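Side-chain contacts in beta-1,4-mannanase (Aplysia kurodai, PDB 3VUP), which probably hydrolyses the beta-1,4-mannosidic linkages of mannan in the digestive fluid of the sea hare, on a TIM-barrel scaffold: residues K228-H233 / D257-H262; Y240-L245 / K253-F258. All blocks are in the same frame, centred on the assembly; numbering follows the deposited sequence.

Interaction 1. Residues K228-H233 / D257-H262; sequences KSNTDH and DFYQFH. With SO4 (sulfate ion), chain D.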
loop_
_atom_site.group_PDB
_atom_site.type_symbol
_atom_site.label_atom_id
_atom_site.label_comp_id
_atom_site.label_asym_id
_atom_site.label_seq_id
_atom_site.Cartn_x
_atom_site.Cartn_y
_atom_site.Cartn_z
ATOM N N LYS A 228 -10.971 -10.426 -2.339
ATOM C CA LYS A 228 -12.304 -10.689 -1.808
ATOM C C LYS A 228 -12.975 -9.482 -1.153
ATOM O O LYS A 228 -14.199 -9.433 -1.123
ATOM C CB LYS A 228 -12.284 -11.876 -0.846
ATOM C CG LYS A 228 -12.157 -13.214 -1.549
ATOM C CD LYS A 228 -11.985 -14.364 -0.580
ATOM C CE LYS A 228 -11.824 -15.679 -1.337
ATOM N NZ LYS A 228 -11.748 -16.846 -0.410
ATOM N N SER A 229 -12.210 -8.531 -0.610
ATOM C CA SER A 229 -12.807 -7.326 -0.028
ATOM C C SER A 229 -12.951 -6.161 -1.009
ATOM O O SER A 229 -13.424 -5.100 -0.614
ATOM C CB SER A 229 -11.972 -6.854 1.150
ATOM O OG SER A 229 -10.669 -6.591 0.672
ATOM N N ASN A 230 -12.578 -6.371 -2.269
ATOM C CA ASN A 230 -12.292 -5.279 -3.199
ATOM C C ASN A 230 -12.896 -5.538 -4.591
ATOM O O ASN A 230 -12.473 -4.928 -5.560
ATOM C CB ASN A 230 -10.752 -5.160 -3.281
ATOM C CG ASN A 230 -10.201 -3.786 -3.726
ATOM O OD1 ASN A 230 -8.988 -3.616 -3.696
ATOM N ND2 ASN A 230 -11.048 -2.837 -4.095
ATOM N N THR A 231 -13.885 -6.425 -4.687
ATOM C CA THR A 231 -14.565 -6.667 -5.952
ATOM C C THR A 231 -16.021 -6.995 -5.682
ATOM O O THR A 231 -16.339 -7.628 -4.671
ATOM C CB THR A 231 -13.895 -7.805 -6.767
ATOM O OG1 THR A 231 -14.588 -7.996 -7.999
ATOM C CG2 THR A 231 -13.878 -9.123 -6.011
ATOM N N ASP A 232 -16.895 -6.561 -6.589
ATOM C CA ASP A 232 -18.302 -6.952 -6.559
ATOM C C ASP A 232 -18.563 -8.217 -7.370
ATOM O O ASP A 232 -19.685 -8.708 -7.394
ATOM C CB ASP A 232 -19.182 -5.813 -7.050
ATOM C CG ASP A 232 -19.239 -4.669 -6.060
ATOM O OD1 ASP A 232 -19.501 -4.922 -4.861
ATOM O OD2 ASP A 232 -18.990 -3.511 -6.469
ATOM N N HIS A 233 -17.530 -8.737 -8.031
ATOM C CA HIS A 233 -17.629 -10.018 -8.720
ATOM C C HIS A 233 -17.293 -11.147 -7.749
ATOM O O HIS A 233 -17.019 -10.890 -6.575
ATOM C CB HIS A 233 -16.745 -10.011 -9.973
ATOM C CG HIS A 233 -17.268 -9.099 -11.037
ATOM N ND1 HIS A 233 -17.687 -9.546 -12.271
ATOM C CD2 HIS A 233 -17.512 -7.767 -11.018
ATOM C CE1 HIS A 233 -18.128 -8.523 -12.980
ATOM N NE2 HIS A 233 -18.033 -7.432 -12.242
ATOM N N ASP A 257 -6.808 6.223 -6.130
ATOM C CA ASP A 257 -6.460 6.353 -7.540
ATOM C C ASP A 257 -6.210 5.014 -8.217
ATOM O O ASP A 257 -6.433 4.864 -9.416
ATOM C CB ASP A 257 -5.232 7.243 -7.687
ATOM C CG ASP A 257 -5.495 8.631 -7.187
ATOM O OD1 ASP A 257 -6.068 9.410 -7.980
ATOM O OD2 ASP A 257 -5.174 8.925 -6.012
ATOM N N PHE A 258 -5.727 4.048 -7.447
ATOM C CA PHE A 258 -5.515 2.712 -7.967
ATOM C C PHE A 258 -5.702 1.727 -6.847
ATOM O O PHE A 258 -5.572 2.066 -5.667
ATOM C CB PHE A 258 -4.155 2.549 -8.661
ATOM C CG PHE A 258 -2.942 2.681 -7.767
ATOM C CD1 PHE A 258 -2.316 1.552 -7.239
ATOM C CD2 PHE A 258 -2.370 3.921 -7.540
ATOM C CE1 PHE A 258 -1.155 1.665 -6.482
ATOM C CE2 PHE A 258 -1.206 4.042 -6.789
ATOM C CZ PHE A 258 -0.592 2.912 -6.265
ATOM N N TYR A 259 -6.076 0.512 -7.221
ATOM C CA TYR A 259 -6.253 -0.561 -6.271
ATOM C C TYR A 259 -4.995 -1.426 -6.203
ATOM O O TYR A 259 -4.180 -1.443 -7.129
ATOM C CB TYR A 259 -7.451 -1.399 -6.677
ATOM C CG TYR A 259 -8.801 -0.723 -6.576
ATOM C CD1 TYR A 259 -9.252 -0.181 -5.377
ATOM C CD2 TYR A 259 -9.666 -0.694 -7.666
ATOM C CE1 TYR A 259 -10.520 0.384 -5.280
ATOM C CE2 TYR A 259 -10.941 -0.138 -7.572
ATOM C CZ TYR A 259 -11.365 0.392 -6.377
ATOM O OH TYR A 259 -12.630 0.928 -6.249
ATOM N N GLN A 260 -4.860 -2.147 -5.097
ATOM C CA GLN A 260 -3.676 -2.945 -4.824
ATOM C C GLN A 260 -4.104 -4.231 -4.141
ATOM O O GLN A 260 -4.608 -4.206 -3.025
ATOM C CB GLN A 260 -2.715 -2.168 -3.925
ATOM C CG GLN A 260 -1.459 -2.963 -3.599
ATOM C CD GLN A 260 -0.704 -2.484 -2.376
ATOM O OE1 GLN A 260 -0.005 -3.271 -1.737
ATOM N NE2 GLN A 260 -0.842 -1.205 -2.033
ATOM N N PHE A 261 -3.938 -5.346 -4.843
ATOM C CA PHE A 261 -4.300 -6.661 -4.316
ATOM C C PHE A 261 -3.053 -7.381 -3.810
ATOM O O PHE A 261 -2.010 -7.353 -4.461
ATOM C CB PHE A 261 -4.845 -7.567 -5.424
ATOM C CG PHE A 261 -6.150 -7.136 -6.069
ATOM C CD1 PHE A 261 -6.971 -6.140 -5.561
ATOM C CD2 PHE A 261 -6.560 -7.808 -7.211
ATOM C CE1 PHE A 261 -8.174 -5.814 -6.204
ATOM C CE2 PHE A 261 -7.748 -7.500 -7.843
ATOM C CZ PHE A 261 -8.559 -6.508 -7.337
ATOM N N HIS A 262 -3.179 -8.089 -2.691
ATOM C CA HIS A 262 -2.172 -9.067 -2.303
ATOM C C HIS A 262 -2.702 -10.449 -2.647
ATOM O O HIS A 262 -3.910 -10.680 -2.596
ATOM C CB HIS A 262 -1.867 -8.957 -0.815
ATOM C CG HIS A 262 -1.393 -7.601 -0.423
ATOM N ND1 HIS A 262 -1.260 -7.206 0.892
ATOM C CD2 HIS A 262 -1.022 -6.538 -1.174
ATOM C CE1 HIS A 262 -0.829 -5.960 0.931
ATOM N NE2 HIS A 262 -0.687 -5.526 -0.310
HETATM S S SO4 D . -14.366 1.163 -9.624
HETATM O O1 SO4 D . -14.948 2.382 -10.166
HETATM O O2 SO4 D . -12.946 1.134 -9.942
HETATM O O3 SO4 D . -14.523 1.133 -8.182
HETATM O O4 SO4 D . -15.011 0.013 -10.253
HETATM O O HOH W 1 -6.977 -1.640 -3.232
#
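Asn-230 turns the nitrogen end of its amide to a face of Tyr-259 and its oxygen to the edge of Phe-261. Both rings belong to strand 259-262, the sixth of the eight parallel strands of the (beta/alpha)8 TIM barrel, while Asn-230 comes from the loop that follows the neighbouring strand 220-224. Its ND2 sits 3.4 Å above the plane of the Tyr-259 ring, displaced toward the rim carbons CD1 and CE1, and the amide stands almost perpendicular to that ring, with the planes 89° apart. OD1 approaches Phe-261 in the ring plane, 3.4 Å from CE1, with amide and ring turned 70° from each other. At the edge of the tyrosine lies a sulfate, probably from the crystallisation liquor. Its O3 accepts from Tyr-259 OH at 2.7 Å; the ion is also hydrogen-bonded by the backbone N of His-286.

Swung away from its own backbone N (chi1 -157°), the asparagine side chain extends toward the strand, and Asn-238 OD1 accepts from its ND2. Water 1 provides a polar link across the contact: it can donate to Asn-230 OD1 at 2.9 Å, though other acceptors compete for its protons, and it accepts from Gln-260 N, also at 2.9 Å. Replacing Tyr-259 with an alanine would probably strip the aromatic surface from beneath Asn-230 ND2, opening a gap beside the amide, and deprive the sulfate of its hydroxyl donor.

On the loop, Thr-231 OG1 accepts from His-233 N at 3.0 Å, forming an ST turn. Within the strand, His-262 is held at both ring nitrogens: ND1 bonds to Glu-162 OE2, and NE2 donates in the ring plane to Gln-260 OE1 at 2.8 Å.

Interaction 2. Residues Y240-L245 / K253-F258; sequences YSDHCL and KGVFDF. With SO4 (sulfate ion), chain I.
Val-255 packs against Asp-242 at the closest backbone approach of the two segments, with its CB 3.4 Å from the carboxylate oxygen OD1. Its CG1, set anti to the carbonyl carbon (chi1 -54°), rests against Asp-242 CB at 3.8 Å. One helical turn on, Leu-245 reaches the same loop with two atoms: CB lies 3.3 Å from Gly-254 O, and CD1 touches Phe-256 CE2 at 3.7 Å, the two side chains crossing at about a right angle. The same CE2 also meets Tyr-240 CB at 4.0 Å, while Tyr-240 O lies near the plane of the phenylalanine ring at its edge.

Water 2 sits between the segments and makes three bonds, donating to Tyr-240 O and Asp-242 OD1 and accepting from Phe-256 N. Asp-242 OD1 also forms a salt bridge with Lys-287, whose NZ bonds to Phe-256 O as well; this would be expected to favour the charged carboxylate.

The contact joins the start of helix 242-249 to the loop leading into strand 259-262, part of the beta-alpha-beta crossover from strand 220-224 to strand 259-262 of the TIM barrel. Ser-241 is the N-cap, its OG accepting from Cys-244 N at 3.1 Å. In the loop, Gly-254 centres an inverse gamma turn with a weak bond from Val-255 N to Lys-253 O.

Further out, Cys-244 is tied by its disulfide to Cys-177, and Tyr-240 OH bonds to Glu-164 and Tyr-197. On the exposed side of the helix, His-243 ND1 donates in its ring plane, at 2.8 Å, to O3 of a sulfate, probably also from the crystallisation liquor, that is hydrogen-bonded by Arg-246 NH1 as well.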
loop_
_atom_site.group_PDB
_atom_site.type_symbol
_atom_site.label_atom_id
_atom_site.label_comp_id
_atom_site.label_asym_id
_atom_site.label_seq_id
_atom_site.Cartn_x
_atom_site.Cartn_y
_atom_site.Cartn_z
ATOM N N TYR A 240 -14.243 -0.622 -1.185
ATOM C CA TYR A 240 -13.291 0.477 -1.318
ATOM C C TYR A 240 -13.543 1.376 -2.519
ATOM O O TYR A 240 -12.661 2.128 -2.936
ATOM C CB TYR A 240 -11.867 -0.063 -1.315
ATOM C CG TYR A 240 -11.579 -0.932 -0.111
ATOM C CD1 TYR A 240 -11.491 -0.387 1.167
ATOM C CD2 TYR A 240 -11.418 -2.304 -0.248
ATOM C CE1 TYR A 240 -11.215 -1.181 2.270
ATOM C CE2 TYR A 240 -11.147 -3.107 0.851
ATOM C CZ TYR A 240 -11.041 -2.536 2.103
ATOM O OH TYR A 240 -10.765 -3.306 3.210
ATOM N N SER A 241 -14.748 1.288 -3.067
ATOM C CA SER A 241 -15.172 2.175 -4.135
ATOM C C SER A 241 -15.189 3.629 -3.674
ATOM O O SER A 241 -15.264 3.935 -2.478
ATOM C CB SER A 241 -16.587 1.813 -4.567
ATOM O OG SER A 241 -17.487 2.063 -3.497
ATOM N N ASP A 242 -15.165 4.532 -4.649
ATOM C CA ASP A 242 -15.281 5.955 -4.369
ATOM C C ASP A 242 -16.552 6.225 -3.562
ATOM O O ASP A 242 -16.542 6.993 -2.604
ATOM C CB ASP A 242 -15.374 6.749 -5.673
ATOM C CG ASP A 242 -14.105 6.699 -6.520
ATOM O OD1 ASP A 242 -13.122 6.007 -6.179
ATOM O OD2 ASP A 242 -14.117 7.367 -7.570
ATOM N N HIS A 243 -17.649 5.602 -3.977
ATOM C CA HIS A 243 -18.925 5.782 -3.308
ATOM C C HIS A 243 -18.850 5.416 -1.826
ATOM O O HIS A 243 -19.366 6.142 -0.970
ATOM C CB HIS A 243 -19.988 4.940 -4.002
ATOM C CG HIS A 243 -21.274 4.867 -3.247
ATOM N ND1 HIS A 243 -22.161 5.919 -3.192
ATOM C CD2 HIS A 243 -21.813 3.878 -2.499
ATOM C CE1 HIS A 243 -23.197 5.577 -2.450
ATOM N NE2 HIS A 243 -23.012 4.345 -2.017
ATOM N N CYS A 244 -18.238 4.280 -1.511
ATOM C CA CYS A 244 -18.182 3.827 -0.123
ATOM C C CYS A 244 -17.320 4.717 0.752
ATOM O O CYS A 244 -17.686 5.014 1.892
ATOM C CB CYS A 244 -17.707 2.376 -0.047
ATOM S SG CYS A 244 -18.930 1.206 -0.707
ATOM N N LEU A 245 -16.179 5.150 0.232
ATOM C CA LEU A 245 -15.307 6.024 1.005
ATOM C C LEU A 245 -15.986 7.367 1.275
ATOM O O LEU A 245 -15.977 7.866 2.405
ATOM C CB LEU A 245 -13.978 6.222 0.283
ATOM C CG LEU A 245 -13.098 4.972 0.263
ATOM C CD1 LEU A 245 -12.099 5.045 -0.874
ATOM C CD2 LEU A 245 -12.370 4.836 1.570
ATOM N N LYS A 253 -12.484 14.187 -2.190
ATOM C CA LYS A 253 -11.292 13.674 -2.847
ATOM C C LYS A 253 -10.675 12.480 -2.128
ATOM O O LYS A 253 -9.616 11.998 -2.533
ATOM C CB LYS A 253 -10.276 14.791 -3.098
ATOM C CG LYS A 253 -10.796 15.833 -4.085
ATOM C CD LYS A 253 -9.709 16.350 -5.016
ATOM C CE LYS A 253 -8.786 17.316 -4.303
ATOM N NZ LYS A 253 -7.879 18.033 -5.248
ATOM N N GLY A 254 -11.360 11.968 -1.107
ATOM C CA GLY A 254 -10.843 10.857 -0.331
ATOM C C GLY A 254 -11.149 9.507 -0.946
ATOM O O GLY A 254 -11.841 8.681 -0.347
ATOM N N VAL A 255 -10.612 9.292 -2.144
ATOM C CA VAL A 255 -10.828 8.069 -2.902
ATOM C C VAL A 255 -9.480 7.536 -3.364
ATOM O O VAL A 255 -8.482 8.252 -3.351
ATOM C CB VAL A 255 -11.765 8.296 -4.114
ATOM C CG1 VAL A 255 -13.072 8.929 -3.658
ATOM C CG2 VAL A 255 -11.079 9.157 -5.167
ATOM N N PHE A 256 -9.437 6.264 -3.737
ATOM C CA PHE A 256 -8.212 5.680 -4.251
ATOM C C PHE A 256 -8.043 5.950 -5.735
ATOM O O PHE A 256 -9.001 5.920 -6.505
ATOM C CB PHE A 256 -8.192 4.180 -3.969
ATOM C CG PHE A 256 -8.192 3.865 -2.510
ATOM C CD1 PHE A 256 -7.242 4.445 -1.679
ATOM C CD2 PHE A 256 -9.160 3.046 -1.943
ATOM C CE1 PHE A 256 -7.237 4.198 -0.324
ATOM C CE2 PHE A 256 -9.159 2.801 -0.578
ATOM C CZ PHE A 256 -8.204 3.380 0.231
ATOM N N ASP A 257 -6.808 6.223 -6.130
ATOM C CA ASP A 257 -6.460 6.353 -7.540
ATOM C C ASP A 257 -6.210 5.014 -8.217
ATOM O O ASP A 257 -6.433 4.864 -9.416
ATOM C CB ASP A 257 -5.232 7.243 -7.687
ATOM C CG ASP A 257 -5.495 8.631 -7.187
ATOM O OD1 ASP A 257 -6.068 9.410 -7.980
ATOM O OD2 ASP A 257 -5.174 8.925 -6.012
ATOM N N PHE A 258 -5.727 4.048 -7.447
ATOM C CA PHE A 258 -5.515 2.712 -7.967
ATOM C C PHE A 258 -5.702 1.727 -6.847
ATOM O O PHE A 258 -5.572 2.066 -5.667
ATOM C CB PHE A 258 -4.155 2.549 -8.661
ATOM C CG PHE A 258 -2.942 2.681 -7.767
ATOM C CD1 PHE A 258 -2.316 1.552 -7.239
ATOM C CD2 PHE A 258 -2.370 3.921 -7.540
ATOM C CE1 PHE A 258 -1.155 1.665 -6.482
ATOM C CE2 PHE A 258 -1.206 4.042 -6.789
ATOM C CZ PHE A 258 -0.592 2.912 -6.265
HETATM S S SO4 I . -20.466 9.164 -4.861
HETATM O O1 SO4 I . -20.334 9.780 -3.540
HETATM O O2 SO4 I . -19.162 8.699 -5.332
HETATM O O3 SO4 I . -21.410 8.055 -4.784
HETATM O O4 SO4 I . -20.967 10.162 -5.800
HETATM O O HOH W 2 -11.731 4.547 -4.208
#

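In the fold
After strand 220-224 the chain enters the loop holding 228-233, then 240-245 at the start of helix 242-249, then the return loop 253-258, and finally strand 259-262. Interaction 2 closes the short turn of chain around the helix, with seven residues between its segments; interaction 1 closes the wider loop, 23 residues between its segments, which contains the helix and nearly all of interaction 2. They share Asp-257 and Phe-258, and also touch directly: Tyr-240 CE2 packs 3.4 Å from Ser-229 O. Interaction 1 ties the loop after strand 220-224 to strand 259-262, and interaction 2 ties the start of the helix to the loop that leads into that strand.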